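Local coordinates for protein DNA polymerase (Bacillus phage phi29, PDB 2PY5) that replicates the viral DNA by protein-primed, highly processive strand-displacement synthesis and, in its natural form, proofreads it with a 3'-5' exonuclease, at residues S388-F393 and F432-A437. The protein carries 2 engineered substitutions. Numbering follows the deposited sequence.
With nucleotides of chain C.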
ATOM      1  N   SER F 388       7.998   2.637  -4.512  1.00 32.09           N
ATOM      2  CA  SER F 388       7.845   1.204  -4.292  1.00 30.99           C
ATOM      3  C   SER F 388       9.159   0.485  -3.938  1.00 32.43           C
ATOM      4  O   SER F 388       9.164  -0.732  -3.744  1.00 33.93           O
ATOM      5  CB  SER F 388       7.230   0.549  -5.539  1.00 30.82           C
ATOM      6  OG  SER F 388       6.024   1.171  -5.958  1.00 30.64           O
ATOM      7  N   LEU F 389      10.244   1.232  -3.785  1.00 32.68           N
ATOM      8  CA  LEU F 389      11.537   0.621  -3.482  1.00 31.87           C
ATOM      9  C   LEU F 389      11.751   0.238  -1.996  1.00 32.12           C
ATOM     10  O   LEU F 389      12.137  -0.900  -1.698  1.00 31.67           O
ATOM     11  CB  LEU F 389      12.690   1.549  -3.928  1.00 32.06           C
ATOM     12  CG  LEU F 389      14.079   0.954  -3.740  1.00 30.90           C
ATOM     13  CD1 LEU F 389      14.280  -0.407  -4.384  1.00 33.26           C
ATOM     14  CD2 LEU F 389      15.115   1.962  -4.288  1.00 31.88           C
ATOM     15  N   TYR F 390      11.538   1.157  -1.054  1.00 33.49           N
ATOM     16  CA  TYR F 390      12.023   0.887   0.302  1.00 32.77           C
ATOM     17  C   TYR F 390      11.384  -0.355   0.905  1.00 31.82           C
ATOM     18  O   TYR F 390      12.020  -1.123   1.634  1.00 33.65           O
ATOM     19  CB  TYR F 390      11.863   2.093   1.252  1.00 34.11           C
ATOM     20  CG  TYR F 390      10.512   2.221   1.923  1.00 33.89           C
ATOM     21  CD1 TYR F 390      10.220   1.516   3.083  1.00 34.46           C
ATOM     22  CD2 TYR F 390       9.536   3.036   1.392  1.00 37.94           C
ATOM     23  CE1 TYR F 390       8.999   1.624   3.685  1.00 33.35           C
ATOM     24  CE2 TYR F 390       8.296   3.149   1.994  1.00 40.29           C
ATOM     25  CZ  TYR F 390       8.037   2.432   3.135  1.00 35.62           C
ATOM     26  OH  TYR F 390       6.812   2.550   3.756  1.00 40.44           O
ATOM     27  N   GLY F 391      10.103  -0.550   0.597  1.00 31.75           N
ATOM     28  CA  GLY F 391       9.363  -1.643   1.194  1.00 30.11           C
ATOM     29  C   GLY F 391       9.909  -3.015   0.854  1.00 30.88           C
ATOM     30  O   GLY F 391       9.723  -3.968   1.598  1.00 33.02           O
ATOM     31  N   LYS F 392      10.560  -3.136  -0.297  1.00 30.22           N
ATOM     32  CA  LYS F 392      11.106  -4.425  -0.726  1.00 29.19           C
ATOM     33  C   LYS F 392      12.283  -4.884   0.141  1.00 29.48           C
ATOM     34  O   LYS F 392      12.557  -6.069   0.243  1.00 31.64           O
ATOM     35  CB  LYS F 392      11.519  -4.348  -2.184  1.00 30.69           C
ATOM     36  CG  LYS F 392      10.329  -4.323  -3.140  1.00 32.66           C
ATOM     37  CD  LYS F 392       9.649  -5.669  -3.317  1.00 33.28           C
ATOM     38  CE  LYS F 392      10.456  -6.654  -4.183  1.00 32.94           C
ATOM     39  NZ  LYS F 392       9.712  -7.927  -4.447  1.00 33.35           N
ATOM     40  N   PHE F 393      12.981  -3.942   0.764  1.00 31.05           N
ATOM     41  CA  PHE F 393      14.148  -4.322   1.569  1.00 31.83           C
ATOM     42  C   PHE F 393      13.778  -5.216   2.772  1.00 31.61           C
ATOM     43  O   PHE F 393      14.549  -6.085   3.165  1.00 32.16           O
ATOM     44  CB  PHE F 393      14.918  -3.079   2.015  1.00 32.68           C
ATOM     45  CG  PHE F 393      15.801  -2.513   0.944  1.00 32.52           C
ATOM     46  CD1 PHE F 393      15.358  -1.507   0.099  1.00 36.52           C
ATOM     47  CD2 PHE F 393      17.065  -3.027   0.752  1.00 34.14           C
ATOM     48  CE1 PHE F 393      16.181  -1.032  -0.900  1.00 37.66           C
ATOM     49  CE2 PHE F 393      17.877  -2.553  -0.221  1.00 34.05           C
ATOM     50  CZ  PHE F 393      17.439  -1.555  -1.052  1.00 36.21           C
ATOM     51  N   PHE F 432      15.630   1.225   9.072  1.00 28.56           N
ATOM     52  CA  PHE F 432      16.142   2.572   9.213  1.00 29.32           C
ATOM     53  C   PHE F 432      15.500   3.616   8.309  1.00 28.30           C
ATOM     54  O   PHE F 432      15.407   4.786   8.674  1.00 29.59           O
ATOM     55  CB  PHE F 432      17.663   2.561   9.057  1.00 27.40           C
ATOM     56  CG  PHE F 432      18.359   2.156  10.316  1.00 28.86           C
ATOM     57  CD1 PHE F 432      18.581   0.814  10.614  1.00 27.52           C
ATOM     58  CD2 PHE F 432      18.744   3.110  11.243  1.00 29.13           C
ATOM     59  CE1 PHE F 432      19.212   0.459  11.797  1.00 27.62           C
ATOM     60  CE2 PHE F 432      19.359   2.741  12.437  1.00 28.25           C
ATOM     61  CZ  PHE F 432      19.588   1.422  12.707  1.00 27.51           C
ATOM     62  N   ILE F 433      15.020   3.197   7.154  1.00 28.76           N
ATOM     63  CA  ILE F 433      14.331   4.155   6.291  1.00 29.11           C
ATOM     64  C   ILE F 433      13.065   4.638   6.988  1.00 28.88           C
ATOM     65  O   ILE F 433      12.809   5.853   7.047  1.00 30.48           O
ATOM     66  CB  ILE F 433      14.058   3.594   4.900  1.00 29.93           C
ATOM     67  CG1 ILE F 433      15.362   3.487   4.092  1.00 30.27           C
ATOM     68  CG2 ILE F 433      13.043   4.503   4.142  1.00 30.36           C
ATOM     69  CD1 ILE F 433      15.245   2.636   2.835  1.00 30.58           C
ATOM     70  N   THR F 434      12.281   3.710   7.553  1.00 30.42           N
ATOM     71  CA  THR F 434      11.043   4.118   8.238  1.00 30.98           C
ATOM     72  C   THR F 434      11.355   4.841   9.568  1.00 30.63           C
ATOM     73  O   THR F 434      10.648   5.791   9.937  1.00 29.81           O
ATOM     74  CB  THR F 434      10.083   2.972   8.445  1.00 31.28           C
ATOM     75  OG1 THR F 434      10.660   2.002   9.332  1.00 32.84           O
ATOM     76  CG2 THR F 434       9.701   2.320   7.119  1.00 31.18           C
ATOM     77  N   ALA F 435      12.444   4.455  10.246  1.00 28.88           N
ATOM     78  CA  ALA F 435      12.846   5.112  11.494  1.00 28.65           C
ATOM     79  C   ALA F 435      13.201   6.574  11.265  1.00 27.41           C
ATOM     80  O   ALA F 435      12.739   7.455  11.973  1.00 30.05           O
ATOM     81  CB  ALA F 435      14.007   4.364  12.179  1.00 29.27           C
ATOM     82  N   TRP F 436      14.001   6.839  10.238  1.00 29.35           N
ATOM     83  CA  TRP F 436      14.321   8.200   9.911  1.00 29.35           C
ATOM     84  C   TRP F 436      13.078   8.998   9.485  1.00 28.18           C
ATOM     85  O   TRP F 436      13.000  10.199   9.768  1.00 30.98           O
ATOM     86  CB  TRP F 436      15.384   8.232   8.799  1.00 29.10           C
ATOM     87  CG  TRP F 436      16.798   8.025   9.281  1.00 29.14           C
ATOM     88  CD1 TRP F 436      17.675   7.039   8.895  1.00 29.16           C
ATOM     89  CD2 TRP F 436      17.527   8.879  10.169  1.00 30.16           C
ATOM     90  NE1 TRP F 436      18.887   7.213   9.522  1.00 30.01           N
ATOM     91  CE2 TRP F 436      18.833   8.341  10.294  1.00 30.72           C
ATOM     92  CE3 TRP F 436      17.212  10.045  10.865  1.00 29.26           C
ATOM     93  CZ2 TRP F 436      19.787   8.913  11.107  1.00 31.51           C
ATOM     94  CZ3 TRP F 436      18.174  10.615  11.659  1.00 31.23           C
ATOM     95  CH2 TRP F 436      19.448  10.046  11.776  1.00 31.71           C
ATOM     96  N   ALA F 437      12.146   8.354   8.774  1.00 29.00           N
ATOM     97  CA  ALA F 437      10.913   9.011   8.362  1.00 30.32           C
ATOM     98  C   ALA F 437      10.110   9.421   9.619  1.00 29.92           C
ATOM     99  O   ALA F 437       9.654  10.572   9.738  1.00 31.50           O
ATOM    100  CB  ALA F 437      10.116   8.108   7.513  1.00 32.51           C
TER
ATOM    101  P    DC C   4       6.088  -7.940  -4.154  1.00 24.54           P
ATOM    102  OP1  DC C   4       5.002  -6.947  -4.010  1.00 22.99           O
ATOM    103  OP2  DC C   4       7.063  -7.861  -5.283  1.00 22.53           O
ATOM    104  O5'  DC C   4       6.979  -8.036  -2.843  1.00 26.48           O
ATOM    105  C5'  DC C   4       6.344  -8.046  -1.588  1.00 23.52           C
ATOM    106  C4'  DC C   4       7.083  -7.101  -0.657  1.00 22.81           C
ATOM    107  O4'  DC C   4       6.996  -5.732  -1.140  1.00 24.28           O
ATOM    108  C3'  DC C   4       6.476  -7.055   0.733  1.00 23.52           C
ATOM    109  O3'  DC C   4       7.002  -8.112   1.491  1.00 24.39           O
ATOM    110  C2'  DC C   4       6.930  -5.703   1.232  1.00 25.41           C
ATOM    111  C1'  DC C   4       6.828  -4.869  -0.031  1.00 26.94           C
ATOM    112  N1   DC C   4       5.537  -4.141  -0.124  1.00 27.60           N
ATOM    113  C2   DC C   4       5.323  -3.067   0.758  1.00 28.03           C
ATOM    114  O2   DC C   4       6.191  -2.768   1.601  1.00 29.91           O
ATOM    115  N3   DC C   4       4.160  -2.376   0.690  1.00 31.06           N
ATOM    116  C4   DC C   4       3.245  -2.711  -0.216  1.00 31.39           C
ATOM    117  N4   DC C   4       2.117  -1.985  -0.241  1.00 34.40           N
ATOM    118  C5   DC C   4       3.442  -3.791  -1.125  1.00 29.04           C
ATOM    119  C6   DC C   4       4.586  -4.479  -1.051  1.00 27.72           C
TER
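Thr-434 OG1 is hydrogen-bonded to the backbone carbonyl oxygen of Arg-227, with weak hydrogen bonds to Arg-438 NH1 and the carbonyl oxygens of Gly-430 and Val-431. With this hydroxyl between backbone N and carbonyl carbon (chi1 65°), the methyl branch is left for Tyr-390: CG2 of Thr-434 reaches ring atom CE1 of Tyr-390 at 3.6 Å, the two side chains crossing at about a right angle. One residue earlier, Ile-433 meets the base of the same tyrosine, its CD1 lying 3.8 Å from Tyr-390 CB, while its CG2 branch comes obliquely to the ring at CG. The contact between the segments is thus small and apolar, and it probably helps to hold the ring, which stacks on Tyr-254; both tyrosines are probably involved in nucleotide selection. On the DNA side, Lys-392 NZ hydrogen-bonds to DC4 OP2 of chain C at 2.8 Å and to its O5'. Gly-391 O lies 3.3 Å from the sugar C2' of DC4; Gly-391, Thr-434 and Arg-438 are probably involved in binding template-primer structures. The short helix 390-393, following helix 376-387, sits between the DNA and helix 427-447, whose Ile-433 and Ala-437 also pack on helix 253-260.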